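Long-range contacts in adhesion and penetration protein autotransporter (PDB 3SYJ), which promotes adherence to and invasion of host cells by Haemophilus influenzae and probably acts as a serine protease, its passenger domain self-associating in bacterial aggregation: residues Gln66-Val71 against His117-His122; Val99-Tyr104 against Gly326-Ser331; Lys395-Glu400 against Val414-Glu419; Arg748-Ser753 against His767-Ala772; Asp805-Asn810 against Thr854-Leu859. All coordinates share one frame; numbering follows the deposited sequence.

Interaction 1. Residues Gln66-Val71 against His117-His122; sequences QYIVSV and HNPRLH
The backbone N of Leu121 donates to Gln66 O at 2.8 Å, one of four backbone bonds that pair 66-71 with the antiparallel segment 117-122. Ile68 N reaches Pro119 O, and at the other end Ser70 and His117 exchange both of their bonds as an antiparallel hydrogen-bonded pair. Between these, Pro119 lies crosswise to Ile68, with its CB pressed to Ile68 CG1 at 3.4 Å, tighter than ordinary carbon contact. Leu121 CD1 approaches Ile68 CG2 at 4.0 Å beside it. Tyr67 and Arg120 run side by side, the ring and guanidinium only 22° from parallel, and Tyr67 CE1 rests 3.7 Å from Arg120 CG; Tyr67 OH bonds to Asp266, and Arg120 to Asn335. The imidazole of His117 is sandwiched between Val71 O, 3.2 Å above one face near the rim, and Pro119 CG over the opposite face. Its two nitrogens bond to Asn103 OD1 and Tyr77 OH, which should fix the ring's rotation. The contact is wholly buried in the S6 peptidase region, and Val71 reaches Asp115 and comes close to Ser218, the probable nucleophile, as expected for the core of a chymotrypsin-like serine protease.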
# COMPACT_ATOMS: atom_id res chain seq x y z
N GLN A 66 3.02 27.19 -59.43
CA GLN A 66 2.31 26.79 -60.64
C GLN A 66 3.23 26.60 -61.85
O GLN A 66 2.81 26.79 -62.98
CB GLN A 66 1.17 27.77 -60.98
CG GLN A 66 1.61 29.23 -61.21
CD GLN A 66 0.46 30.14 -61.70
OE1 GLN A 66 -0.56 29.66 -62.20
NE2 GLN A 66 0.65 31.45 -61.56
N TYR A 67 4.49 26.23 -61.60
CA TYR A 67 5.43 25.99 -62.70
C TYR A 67 6.21 24.69 -62.57
O TYR A 67 6.62 24.29 -61.48
CB TYR A 67 6.40 27.16 -62.86
CG TYR A 67 5.74 28.46 -63.23
CD1 TYR A 67 5.62 28.84 -64.56
CD2 TYR A 67 5.25 29.32 -62.25
CE1 TYR A 67 5.02 30.04 -64.90
CE2 TYR A 67 4.65 30.51 -62.58
CZ TYR A 67 4.53 30.87 -63.90
OH TYR A 67 3.93 32.06 -64.24
N ILE A 68 6.42 24.02 -63.70
CA ILE A 68 7.24 22.82 -63.74
C ILE A 68 8.36 23.02 -64.74
O ILE A 68 8.41 24.03 -65.45
CB ILE A 68 6.43 21.58 -64.14
CG1 ILE A 68 5.69 21.82 -65.45
CG2 ILE A 68 5.47 21.20 -63.02
CD1 ILE A 68 4.99 20.59 -66.00
N VAL A 69 9.28 22.06 -64.79
CA VAL A 69 10.39 22.10 -65.74
C VAL A 69 10.54 20.74 -66.40
O VAL A 69 10.33 19.70 -65.76
CB VAL A 69 11.70 22.51 -65.06
CG1 VAL A 69 12.25 21.37 -64.21
CG2 VAL A 69 12.72 22.93 -66.09
N SER A 70 10.87 20.74 -67.69
CA SER A 70 11.04 19.51 -68.46
C SER A 70 11.71 19.86 -69.78
O SER A 70 12.10 21.01 -69.98
CB SER A 70 9.69 18.84 -68.70
OG SER A 70 9.84 17.53 -69.23
N VAL A 71 11.86 18.89 -70.68
CA VAL A 71 12.42 19.17 -72.00
C VAL A 71 11.31 19.54 -73.00
O VAL A 71 10.19 19.02 -72.92
CB VAL A 71 13.28 17.98 -72.57
CG1 VAL A 71 14.60 17.84 -71.82
CG2 VAL A 71 12.50 16.67 -72.56
N HIS A 117 11.77 23.52 -71.51
CA HIS A 117 10.59 24.36 -71.30
C HIS A 117 10.14 24.45 -69.83
O HIS A 117 10.45 23.58 -69.02
CB HIS A 117 9.43 23.97 -72.24
CG HIS A 117 8.79 22.65 -71.92
ND1 HIS A 117 7.93 22.01 -72.79
CD2 HIS A 117 8.89 21.85 -70.83
CE1 HIS A 117 7.52 20.88 -72.25
NE2 HIS A 117 8.09 20.75 -71.07
N ASN A 118 9.42 25.53 -69.51
CA ASN A 118 8.95 25.81 -68.16
C ASN A 118 7.43 25.98 -68.11
O ASN A 118 6.93 27.09 -67.96
CB ASN A 118 9.60 27.08 -67.63
CG ASN A 118 10.77 26.81 -66.73
OD1 ASN A 118 10.66 26.06 -65.76
ND2 ASN A 118 11.91 27.44 -67.02
N PRO A 119 6.68 24.87 -68.23
CA PRO A 119 5.22 24.91 -68.29
C PRO A 119 4.58 25.59 -67.09
O PRO A 119 5.03 25.43 -65.95
CB PRO A 119 4.83 23.43 -68.33
CG PRO A 119 6.01 22.74 -68.90
CD PRO A 119 7.21 23.51 -68.39
N ARG A 120 3.52 26.34 -67.36
CA ARG A 120 2.69 26.95 -66.33
C ARG A 120 1.43 26.09 -66.17
O ARG A 120 0.85 25.65 -67.17
CB ARG A 120 2.31 28.38 -66.76
CG ARG A 120 1.50 29.18 -65.76
CD ARG A 120 1.00 30.48 -66.38
NE ARG A 120 0.56 31.44 -65.37
CZ ARG A 120 -0.32 32.41 -65.59
NH1 ARG A 120 -0.87 32.56 -66.79
NH2 ARG A 120 -0.67 33.23 -64.60
N LEU A 121 1.04 25.83 -64.93
CA LEU A 121 -0.12 24.99 -64.62
C LEU A 121 -1.33 25.87 -64.34
O LEU A 121 -1.19 27.04 -64.03
CB LEU A 121 0.19 24.12 -63.41
CG LEU A 121 1.44 23.26 -63.56
CD1 LEU A 121 1.73 22.47 -62.29
CD2 LEU A 121 1.30 22.34 -64.76
N HIS A 122 -2.53 25.30 -64.43
CA HIS A 122 -3.73 26.10 -64.29
C HIS A 122 -4.11 26.36 -62.83
O HIS A 122 -4.90 27.26 -62.55
CB HIS A 122 -4.91 25.52 -65.10
CG HIS A 122 -5.65 24.41 -64.41
ND1 HIS A 122 -5.03 23.26 -63.96
CD2 HIS A 122 -6.97 24.26 -64.14
CE1 HIS A 122 -5.93 22.47 -63.42
NE2 HIS A 122 -7.12 23.05 -63.51

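Interaction 2. Residues Val99-Tyr104 against Gly326-Ser331; sequences VKRNNY and GPNIYS
The ring of Tyr330 turns an edge to the backbone of Val99, whose O lies near the ring plane 3.1 Å from Tyr330 CD1; a chi1 of 85° puts Tyr330 CG between its own backbone N and carbonyl carbon, beside that oxygen. Lys100 runs alongside this ring in the same direction, its CD 3.6 Å from Tyr330 CD1, and its amino group forms a salt bridge with Asp317. The guanidinium of Arg101 also uses its edge: NE donates to Ile329 O at 3.1 Å, with the oxygen in the guanidinium plane and the donor above the plane of the carbonyl. The amides of Asn103 and Asn328 stand 86° apart, and Asn103 ND2 donates to Asn328 OD1 at 3.3 Å; ND2 also bonds to Lys318 O, and Asn103 OD1 accepts from His117 ND1. A water 2.8 Å from Asn328 OD1 can donate to it and accepts a weak bond from Arg101 NH1. Asn328 ND2 is turned the other way and donates to Gly326 O at 2.9 Å, which holds this amide at both ends. The one backbone bond, Ser331 N to Val99 O at 2.9 Å, closes the far end. Strand 329-330 thus lies against the corner where strand 96-100, bonded to Arg120 of strand 120-121, bends at Val99; Ser331, its OG also bonded to Leu313 O, N-caps helix 332-335, whose Leu334 and Asn335 pack on Val99.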
# COMPACT_ATOMS: atom_id res chain seq x y z
N VAL A 99 -1.07 25.24 -69.18
CA VAL A 99 -1.78 26.30 -69.90
C VAL A 99 -0.82 27.07 -70.79
O VAL A 99 -1.23 27.84 -71.65
CB VAL A 99 -2.47 27.28 -68.93
CG1 VAL A 99 -3.44 26.53 -68.03
CG2 VAL A 99 -1.45 28.03 -68.09
N LYS A 100 0.47 26.86 -70.58
CA LYS A 100 1.50 27.51 -71.37
C LYS A 100 2.79 26.73 -71.20
O LYS A 100 3.24 26.51 -70.07
CB LYS A 100 1.68 28.95 -70.90
CG LYS A 100 2.71 29.75 -71.67
CD LYS A 100 2.29 29.91 -73.11
CE LYS A 100 3.14 30.96 -73.80
NZ LYS A 100 3.01 30.91 -75.27
N ARG A 101 3.38 26.29 -72.31
CA ARG A 101 4.55 25.41 -72.29
C ARG A 101 5.85 26.15 -72.02
O ARG A 101 6.77 25.61 -71.41
CB ARG A 101 4.68 24.64 -73.61
CG ARG A 101 3.42 23.89 -74.00
CD ARG A 101 3.74 22.68 -74.86
NE ARG A 101 2.82 21.60 -74.53
CZ ARG A 101 3.18 20.43 -74.02
NH1 ARG A 101 4.45 20.14 -73.79
NH2 ARG A 101 2.25 19.53 -73.75
N ASN A 102 5.92 27.40 -72.47
CA ASN A 102 7.13 28.19 -72.38
C ASN A 102 8.34 27.43 -72.91
O ASN A 102 9.33 27.23 -72.21
CB ASN A 102 7.37 28.66 -70.94
CG ASN A 102 6.29 29.62 -70.46
OD1 ASN A 102 5.96 30.60 -71.13
ND2 ASN A 102 5.73 29.35 -69.29
N ASN A 103 8.25 27.01 -74.17
CA ASN A 103 9.38 26.41 -74.86
C ASN A 103 10.47 27.46 -75.08
O ASN A 103 10.23 28.52 -75.64
CB ASN A 103 8.94 25.80 -76.20
CG ASN A 103 8.01 24.61 -76.02
OD1 ASN A 103 8.14 23.84 -75.07
ND2 ASN A 103 7.07 24.45 -76.94
N TYR A 104 11.67 27.14 -74.60
CA TYR A 104 12.83 28.01 -74.73
C TYR A 104 13.11 28.41 -76.18
O TYR A 104 13.03 27.58 -77.08
CB TYR A 104 14.04 27.26 -74.19
CG TYR A 104 15.23 28.10 -73.84
CD1 TYR A 104 15.35 28.67 -72.58
CD2 TYR A 104 16.25 28.29 -74.76
CE1 TYR A 104 16.46 29.42 -72.26
CE2 TYR A 104 17.36 29.03 -74.44
CZ TYR A 104 17.46 29.60 -73.19
OH TYR A 104 18.57 30.34 -72.86
N GLY A 326 5.16 18.92 -82.84
CA GLY A 326 4.21 17.97 -82.29
C GLY A 326 3.02 18.73 -81.73
O GLY A 326 2.97 19.96 -81.84
N PRO A 327 2.12 18.08 -81.01
CA PRO A 327 0.94 18.73 -80.46
C PRO A 327 1.18 20.00 -79.63
O PRO A 327 0.55 20.98 -79.88
CB PRO A 327 0.30 17.64 -79.65
CG PRO A 327 0.77 16.45 -80.23
CD PRO A 327 2.14 16.67 -80.65
N ASN A 328 2.11 20.00 -78.70
CA ASN A 328 2.47 21.23 -78.01
C ASN A 328 1.29 22.05 -77.47
O ASN A 328 1.25 23.24 -77.57
CB ASN A 328 3.32 22.10 -78.89
CG ASN A 328 4.70 21.63 -79.00
OD1 ASN A 328 5.49 21.87 -78.14
ND2 ASN A 328 5.02 20.95 -80.07
N ILE A 329 0.35 21.36 -76.90
CA ILE A 329 -0.88 21.94 -76.50
C ILE A 329 -0.74 22.92 -75.35
O ILE A 329 -0.11 22.63 -74.38
CB ILE A 329 -1.86 20.87 -76.19
CG1 ILE A 329 -2.34 20.24 -77.48
CG2 ILE A 329 -2.97 21.44 -75.41
CD1 ILE A 329 -2.78 18.87 -77.34
N TYR A 330 -1.34 24.09 -75.48
CA TYR A 330 -1.50 25.01 -74.35
C TYR A 330 -2.90 25.61 -74.28
O TYR A 330 -3.74 25.25 -75.06
CB TYR A 330 -0.40 26.06 -74.33
CG TYR A 330 -0.65 27.24 -75.18
CD1 TYR A 330 -0.64 28.50 -74.65
CD2 TYR A 330 -0.89 27.11 -76.52
CE1 TYR A 330 -0.87 29.56 -75.44
CE2 TYR A 330 -1.11 28.16 -77.28
CZ TYR A 330 -1.10 29.39 -76.75
OH TYR A 330 -1.31 30.44 -77.53
N SER A 331 -3.14 26.50 -73.32
CA SER A 331 -4.47 27.06 -73.13
C SER A 331 -4.44 28.58 -73.20
O SER A 331 -4.26 29.25 -72.18
CB SER A 331 -5.05 26.61 -71.79
OG SER A 331 -6.40 27.02 -71.66
O HOH W 1 6.58 20.89 -75.78

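Interaction 3. Residues Lys395-Glu400 against Val414-Glu419; sequences KVNGVE and VQAKGE
The methyl of Ala416 projects into the backbone of 395-400, its CB lying 3.3 Å from Lys395 O and 3.2 Å from Asn397 ND2. It is covered by the amide of Asn397, whose CG is anti to the carbonyl carbon (chi1 -81°) and whose ND2 also gives a weak hydrogen bond to Gln435 OE1 of a following turn. Asn397 OD1 lies 2.7 Å from Lys417 O, a pair of acceptors, so the placing of this amide looks strained. Alongside, Lys395 and Gln415 extend in the same direction, the aliphatic part of the lysine passing over the start of the glutamine: Lys395 CG is 3.6 Å from Gln415 O and 4.1 Å from Gln415 CB. The polar link between the segments runs through a water, which donates to Lys395 O at 2.9 Å and accepts from Lys417 N at 2.8 Å. Farther along, Gly398 N is held by Asn420 OD1. The touching residues lie just past strands 391-394 and 411-414, which pair in parallel. Stacked turns of this kind, leaving successive coils one above the next, are characteristic of the right-handed parallel beta-helix of autotransporter passenger domains.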
# COMPACT_ATOMS: atom_id res chain seq x y z
N LYS A 395 -14.89 36.54 -48.25
CA LYS A 395 -16.36 36.52 -48.21
C LYS A 395 -16.97 36.24 -49.58
O LYS A 395 -18.15 36.51 -49.81
CB LYS A 395 -16.89 37.83 -47.63
CG LYS A 395 -16.48 38.04 -46.18
CD LYS A 395 -16.90 39.41 -45.65
CE LYS A 395 -16.48 39.56 -44.19
NZ LYS A 395 -16.62 40.95 -43.68
N VAL A 396 -16.16 35.70 -50.48
CA VAL A 396 -16.57 35.49 -51.85
C VAL A 396 -16.70 34.00 -52.15
O VAL A 396 -15.78 33.23 -51.87
CB VAL A 396 -15.57 36.13 -52.81
CG1 VAL A 396 -15.87 35.75 -54.23
CG2 VAL A 396 -15.61 37.63 -52.65
N ASN A 397 -17.83 33.60 -52.71
CA ASN A 397 -18.06 32.19 -53.01
C ASN A 397 -17.23 31.70 -54.19
O ASN A 397 -16.57 32.48 -54.87
CB ASN A 397 -19.54 31.92 -53.28
CG ASN A 397 -20.34 31.78 -52.01
OD1 ASN A 397 -21.44 32.33 -51.90
ND2 ASN A 397 -19.80 31.06 -51.03
N GLY A 398 -17.28 30.39 -54.43
CA GLY A 398 -16.56 29.80 -55.54
C GLY A 398 -17.50 29.33 -56.64
O GLY A 398 -18.67 29.69 -56.66
N VAL A 399 -16.97 28.51 -57.55
CA VAL A 399 -17.68 28.10 -58.74
C VAL A 399 -17.81 26.59 -58.78
O VAL A 399 -16.85 25.88 -58.44
CB VAL A 399 -16.92 28.56 -59.99
CG1 VAL A 399 -17.53 27.96 -61.25
CG2 VAL A 399 -16.87 30.08 -60.05
N GLU A 400 -18.97 26.09 -59.19
CA GLU A 400 -19.22 24.65 -59.21
C GLU A 400 -18.21 23.93 -60.09
O GLU A 400 -17.85 24.42 -61.16
CB GLU A 400 -20.65 24.36 -59.68
CG GLU A 400 -21.06 22.90 -59.54
CD GLU A 400 -22.50 22.66 -59.98
OE1 GLU A 400 -23.18 23.62 -60.39
OE2 GLU A 400 -22.96 21.51 -59.91
N VAL A 414 -12.74 31.83 -44.28
CA VAL A 414 -13.87 31.73 -45.21
C VAL A 414 -15.18 32.15 -44.54
O VAL A 414 -15.59 31.56 -43.53
CB VAL A 414 -14.02 30.31 -45.77
CG1 VAL A 414 -15.24 30.20 -46.68
CG2 VAL A 414 -12.76 29.92 -46.51
N GLN A 415 -15.84 33.14 -45.12
CA GLN A 415 -17.02 33.73 -44.49
C GLN A 415 -18.01 34.23 -45.53
O GLN A 415 -18.65 35.27 -45.33
CB GLN A 415 -16.58 34.88 -43.57
CG GLN A 415 -17.37 35.00 -42.29
CD GLN A 415 -16.81 36.07 -41.37
OE1 GLN A 415 -16.66 35.86 -40.17
NE2 GLN A 415 -16.49 37.23 -41.95
N ALA A 416 -18.14 33.52 -46.64
CA ALA A 416 -19.11 33.90 -47.67
C ALA A 416 -20.52 33.45 -47.29
O ALA A 416 -20.72 32.79 -46.27
CB ALA A 416 -18.70 33.32 -49.01
N LYS A 417 -21.50 33.79 -48.12
CA LYS A 417 -22.90 33.50 -47.81
C LYS A 417 -23.50 32.43 -48.68
O LYS A 417 -23.31 32.41 -49.89
CB LYS A 417 -23.77 34.77 -47.90
CG LYS A 417 -23.73 35.64 -46.65
CD LYS A 417 -24.68 36.84 -46.75
CE LYS A 417 -26.14 36.40 -46.81
NZ LYS A 417 -27.08 37.56 -46.71
N GLY A 418 -24.25 31.54 -48.04
CA GLY A 418 -25.02 30.53 -48.74
C GLY A 418 -24.26 29.25 -49.00
O GLY A 418 -23.32 28.90 -48.29
N GLU A 419 -24.70 28.54 -50.04
CA GLU A 419 -24.08 27.28 -50.41
C GLU A 419 -23.01 27.51 -51.45
O GLU A 419 -23.31 27.75 -52.62
CB GLU A 419 -25.14 26.34 -50.99
CG GLU A 419 -24.56 25.15 -51.74
CD GLU A 419 -25.62 24.39 -52.52
OE1 GLU A 419 -26.79 24.82 -52.51
OE2 GLU A 419 -25.27 23.37 -53.15
O HOH W 2 -20.88 35.62 -50.14

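Interaction 4. Residues Arg748-Ser753 against His767-Ala772; sequences RLSDNS and HLTDSA
From CB outward, Arg748 runs alongside His767 and overlaps the rim of one face of its imidazole. CG is anti to the backbone N (chi1 170°), and the chain bends at the next bond to bring Arg748 CD to 3.5 Å from His767 CD2. Arg748 NE follows at 3.6 Å from that same His767 CD2, and the guanidinium and ring planes are 30° apart. At the tip, Arg748 NH1 turns to the methyl of Thr769, 3.7 Å from Thr769 CG2. The backbones are joined in parallel by Leu749 N to His767 O and by Thr769 N to Leu749 O. On the other face, Leu749 CB meets Ala772 CB at 3.5 Å. Beyond the strands both chains make type II' turns, 750-753 and 769-772, which sit one on the other. Asp770 OD2 uses its anti lone pair to accept from Asp751 N at 2.7 Å (166° at the hydrogen), and Asp751 O accepts from Ser771 N at 2.8 Å. The carboxylates lie side by side, Asp751 OD1 3.6 Å from Asp770 OD2, a closeness that may raise the proton affinity of one of them. Within the 750-753 turn, Ser750 O is gripped by both N and OG of Ser753. The pattern recurs one coil earlier, where Asp751 OD2 accepts from Asn731 N. Strand 747-749 therefore stands between 727-729, whose Leu729 packs on Leu749, and 766-768, in a face of the parallel beta-helix that continues to strand 785-787.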
# COMPACT_ATOMS: atom_id res chain seq x y z
N ARG A 748 -8.36 -8.11 -8.36
CA ARG A 748 -9.33 -7.97 -7.29
C ARG A 748 -10.70 -8.43 -7.78
O ARG A 748 -11.31 -7.78 -8.62
CB ARG A 748 -9.40 -6.52 -6.83
CG ARG A 748 -10.54 -6.18 -5.89
CD ARG A 748 -10.15 -6.35 -4.43
NE ARG A 748 -11.22 -5.90 -3.54
CZ ARG A 748 -12.29 -6.63 -3.22
NH1 ARG A 748 -12.43 -7.86 -3.72
NH2 ARG A 748 -13.22 -6.13 -2.41
N LEU A 749 -11.18 -9.56 -7.27
CA LEU A 749 -12.45 -10.12 -7.74
C LEU A 749 -13.56 -10.05 -6.71
O LEU A 749 -13.36 -10.43 -5.55
CB LEU A 749 -12.26 -11.57 -8.18
CG LEU A 749 -11.20 -11.86 -9.23
CD1 LEU A 749 -9.87 -12.17 -8.56
CD2 LEU A 749 -11.64 -13.02 -10.10
N SER A 750 -14.73 -9.58 -7.14
CA SER A 750 -15.92 -9.52 -6.29
C SER A 750 -17.09 -10.24 -6.95
O SER A 750 -16.99 -10.68 -8.09
CB SER A 750 -16.31 -8.07 -6.03
OG SER A 750 -15.24 -7.37 -5.41
N ASP A 751 -18.19 -10.36 -6.22
CA ASP A 751 -19.42 -10.93 -6.76
C ASP A 751 -19.23 -12.33 -7.35
O ASP A 751 -18.82 -13.25 -6.64
CB ASP A 751 -20.03 -10.00 -7.82
CG ASP A 751 -20.32 -8.61 -7.28
OD1 ASP A 751 -20.79 -8.49 -6.13
OD2 ASP A 751 -20.09 -7.62 -8.02
N ASN A 752 -19.54 -12.48 -8.63
CA ASN A 752 -19.42 -13.77 -9.30
C ASN A 752 -18.37 -13.76 -10.40
O ASN A 752 -18.42 -14.56 -11.32
CB ASN A 752 -20.77 -14.16 -9.91
CG ASN A 752 -21.88 -14.13 -8.90
OD1 ASN A 752 -21.97 -15.01 -8.03
ND2 ASN A 752 -22.75 -13.12 -9.00
N SER A 753 -17.43 -12.84 -10.30
CA SER A 753 -16.39 -12.73 -11.32
C SER A 753 -15.42 -13.90 -11.27
O SER A 753 -15.39 -14.66 -10.30
CB SER A 753 -15.64 -11.40 -11.18
OG SER A 753 -15.01 -11.32 -9.92
N HIS A 767 -7.13 -11.07 -4.61
CA HIS A 767 -8.01 -10.87 -3.48
C HIS A 767 -9.45 -11.12 -3.95
O HIS A 767 -9.97 -10.41 -4.80
CB HIS A 767 -7.82 -9.44 -2.95
CG HIS A 767 -8.75 -9.06 -1.84
ND1 HIS A 767 -9.36 -9.99 -1.02
CD2 HIS A 767 -9.15 -7.85 -1.39
CE1 HIS A 767 -10.12 -9.37 -0.13
NE2 HIS A 767 -10.00 -8.07 -0.33
N LEU A 768 -10.07 -12.17 -3.41
CA LEU A 768 -11.44 -12.53 -3.76
C LEU A 768 -12.38 -12.32 -2.59
O LEU A 768 -11.98 -12.45 -1.44
CB LEU A 768 -11.54 -14.00 -4.18
CG LEU A 768 -10.50 -14.66 -5.06
CD1 LEU A 768 -9.27 -15.02 -4.25
CD2 LEU A 768 -11.11 -15.90 -5.70
N THR A 769 -13.64 -12.02 -2.90
CA THR A 769 -14.70 -11.98 -1.91
C THR A 769 -15.97 -12.52 -2.55
O THR A 769 -15.96 -12.86 -3.74
CB THR A 769 -14.98 -10.56 -1.41
OG1 THR A 769 -15.56 -9.79 -2.47
CG2 THR A 769 -13.70 -9.88 -0.94
N ASP A 770 -17.04 -12.62 -1.77
CA ASP A 770 -18.32 -13.07 -2.30
C ASP A 770 -18.22 -14.46 -2.92
O ASP A 770 -17.80 -15.40 -2.26
CB ASP A 770 -18.88 -12.04 -3.29
CG ASP A 770 -18.74 -10.61 -2.79
OD1 ASP A 770 -18.82 -10.40 -1.56
OD2 ASP A 770 -18.54 -9.69 -3.61
N SER A 771 -18.59 -14.59 -4.19
CA SER A 771 -18.57 -15.89 -4.85
C SER A 771 -17.51 -15.97 -5.95
O SER A 771 -17.57 -16.85 -6.81
CB SER A 771 -19.95 -16.21 -5.43
OG SER A 771 -20.96 -15.98 -4.47
N ALA A 772 -16.56 -15.04 -5.92
CA ALA A 772 -15.54 -14.95 -6.96
C ALA A 772 -14.67 -16.21 -7.02
O ALA A 772 -14.55 -16.94 -6.04
CB ALA A 772 -14.67 -13.72 -6.73

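Interaction 5. Residues Asp805-Asn810 against Thr854-Leu859; sequences DTTLQN and TVNGKL
Thr854 N donates almost straight to Thr806 O at 3.0 Å (178° at the hydrogen), the first of a close series that joins 805-810 and 854-859 in parallel. Leu808 N follows to Thr854 O at 2.9 Å, and Asn856 N to Leu808 O at 3.0 Å. Past the strands the link passes to a side chain: Asn810 OD1 accepts from Lys858 N at 2.6 Å, on a lone pair in the carbonyl plane, the end of this side chain coming back toward the 854-859 backbone. Leu808 and Val855 face the buried side, where Leu808 packs on Val793 and Val855 on Leu881. The two segments are successive coils of the beta-helix within the pertactin-like region near the end of the chain, with 43 residues between them, part of which is not modelled. Outward the fit is slacker, apart from one close approach, Thr807 CG2 to Asn856 OD1 at 3.1 Å. Thr807 and Thr854 lie side by side with Thr807 OG1 4.2 Å from Thr854 CB. Gln809 crosses Asn856 at about a right angle, its OE1 3.6 Å from Asn856 CB. Lys858 sends its end away from the contact at the exposed side. Asp805 OD1 accepts from Thr852 N, while OD2 makes a weak, long ion pair with Lys635 of the second subunit, whose Asn656 packs on Thr807.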
# COMPACT_ATOMS: atom_id res chain seq x y z
N ASP A 805 1.69 -15.59 5.74
CA ASP A 805 0.42 -16.12 6.23
C ASP A 805 -0.70 -15.77 5.25
O ASP A 805 -0.76 -14.65 4.74
CB ASP A 805 0.08 -15.56 7.62
CG ASP A 805 0.79 -16.31 8.73
OD1 ASP A 805 1.71 -17.09 8.44
OD2 ASP A 805 0.41 -16.11 9.91
N THR A 806 -1.59 -16.72 5.01
CA THR A 806 -2.62 -16.57 3.98
C THR A 806 -3.92 -17.22 4.40
O THR A 806 -3.93 -18.28 5.02
CB THR A 806 -2.17 -17.22 2.65
OG1 THR A 806 -1.46 -16.26 1.86
CG2 THR A 806 -3.38 -17.71 1.86
N THR A 807 -5.03 -16.58 4.04
CA THR A 807 -6.34 -17.16 4.29
C THR A 807 -7.15 -17.34 3.01
O THR A 807 -7.22 -16.44 2.17
CB THR A 807 -7.15 -16.32 5.29
OG1 THR A 807 -6.40 -16.21 6.51
CG2 THR A 807 -8.49 -16.97 5.58
N LEU A 808 -7.74 -18.49 2.88
CA LEU A 808 -8.61 -18.77 1.77
C LEU A 808 -9.87 -19.42 2.29
O LEU A 808 -9.93 -19.85 3.40
CB LEU A 808 -7.94 -19.71 0.77
CG LEU A 808 -6.59 -19.36 0.22
CD1 LEU A 808 -6.05 -20.48 -0.54
CD2 LEU A 808 -6.63 -18.13 -0.61
N GLN A 809 -10.87 -19.46 1.47
CA GLN A 809 -12.08 -20.12 1.82
C GLN A 809 -12.17 -21.55 1.35
O GLN A 809 -11.94 -22.46 2.10
CB GLN A 809 -13.24 -19.38 1.18
CG GLN A 809 -14.58 -19.69 1.71
CD GLN A 809 -14.66 -19.65 3.18
OE1 GLN A 809 -14.05 -18.85 3.84
NE2 GLN A 809 -15.44 -20.51 3.71
N ASN A 810 -12.48 -21.75 0.10
CA ASN A 810 -12.35 -23.02 -0.56
C ASN A 810 -11.12 -23.03 -1.44
O ASN A 810 -10.73 -22.02 -1.97
CB ASN A 810 -13.60 -23.35 -1.35
CG ASN A 810 -14.86 -23.21 -0.53
OD1 ASN A 810 -15.07 -23.88 0.46
ND2 ASN A 810 -15.71 -22.33 -0.95
N THR A 854 -4.34 -21.05 5.97
CA THR A 854 -5.63 -21.39 6.56
C THR A 854 -6.66 -21.55 5.45
O THR A 854 -6.81 -20.68 4.60
CB THR A 854 -6.11 -20.27 7.50
OG1 THR A 854 -5.17 -20.10 8.57
CG2 THR A 854 -7.48 -20.61 8.08
N VAL A 855 -7.37 -22.68 5.47
CA VAL A 855 -8.45 -22.93 4.51
C VAL A 855 -9.81 -23.02 5.22
O VAL A 855 -10.31 -24.12 5.48
CB VAL A 855 -8.22 -24.22 3.71
CG1 VAL A 855 -9.29 -24.37 2.63
CG2 VAL A 855 -6.82 -24.22 3.11
N ASN A 856 -10.39 -21.87 5.52
CA ASN A 856 -11.63 -21.79 6.29
C ASN A 856 -12.79 -22.59 5.70
O ASN A 856 -13.68 -23.02 6.43
CB ASN A 856 -12.06 -20.33 6.44
CG ASN A 856 -11.14 -19.54 7.36
OD1 ASN A 856 -10.78 -18.39 7.07
ND2 ASN A 856 -10.74 -20.15 8.48
N GLY A 857 -12.77 -22.79 4.39
CA GLY A 857 -13.85 -23.47 3.71
C GLY A 857 -13.47 -24.90 3.38
O GLY A 857 -12.81 -25.56 4.17
N LYS A 858 -13.89 -25.37 2.21
CA LYS A 858 -13.58 -26.73 1.79
C LYS A 858 -12.30 -26.82 0.96
O LYS A 858 -12.19 -26.21 -0.10
CB LYS A 858 -14.74 -27.34 1.00
CG LYS A 858 -14.42 -28.70 0.39
CD LYS A 858 -15.56 -29.23 -0.47
CE LYS A 858 -16.69 -29.77 0.39
NZ LYS A 858 -17.88 -30.18 -0.43
N LEU A 859 -11.34 -27.60 1.45
CA LEU A 859 -10.20 -28.01 0.65
C LEU A 859 -10.60 -29.33 0.01
O LEU A 859 -11.33 -30.12 0.62
CB LEU A 859 -8.95 -28.20 1.51
CG LEU A 859 -7.89 -29.15 0.94
CD1 LEU A 859 -7.11 -28.50 -0.20
CD2 LEU A 859 -6.94 -29.60 2.03

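In the fold
Interactions 1 and 2 form one cluster in the protease region: their centres are 9 Å apart, and they meet where Arg120 pairs by backbone bonds with Val99 and Lys100 and where His117 packs on the turn after strand 96-100. Interaction 1 is the closer to Ser218, the likely nucleophile, whose side chain lies about 4 Å from the side chain of Val71; interaction 2 joins the same sheet to the segment 326-331, 222 residues on. The other three belong to the beta-helical stalk. Interaction 3 is about 30 Å from interaction 1 between centres. Interactions 4 and 5, 15 Å apart between centres, lie at the far end, with 85 Å between the centres of 1 and 5.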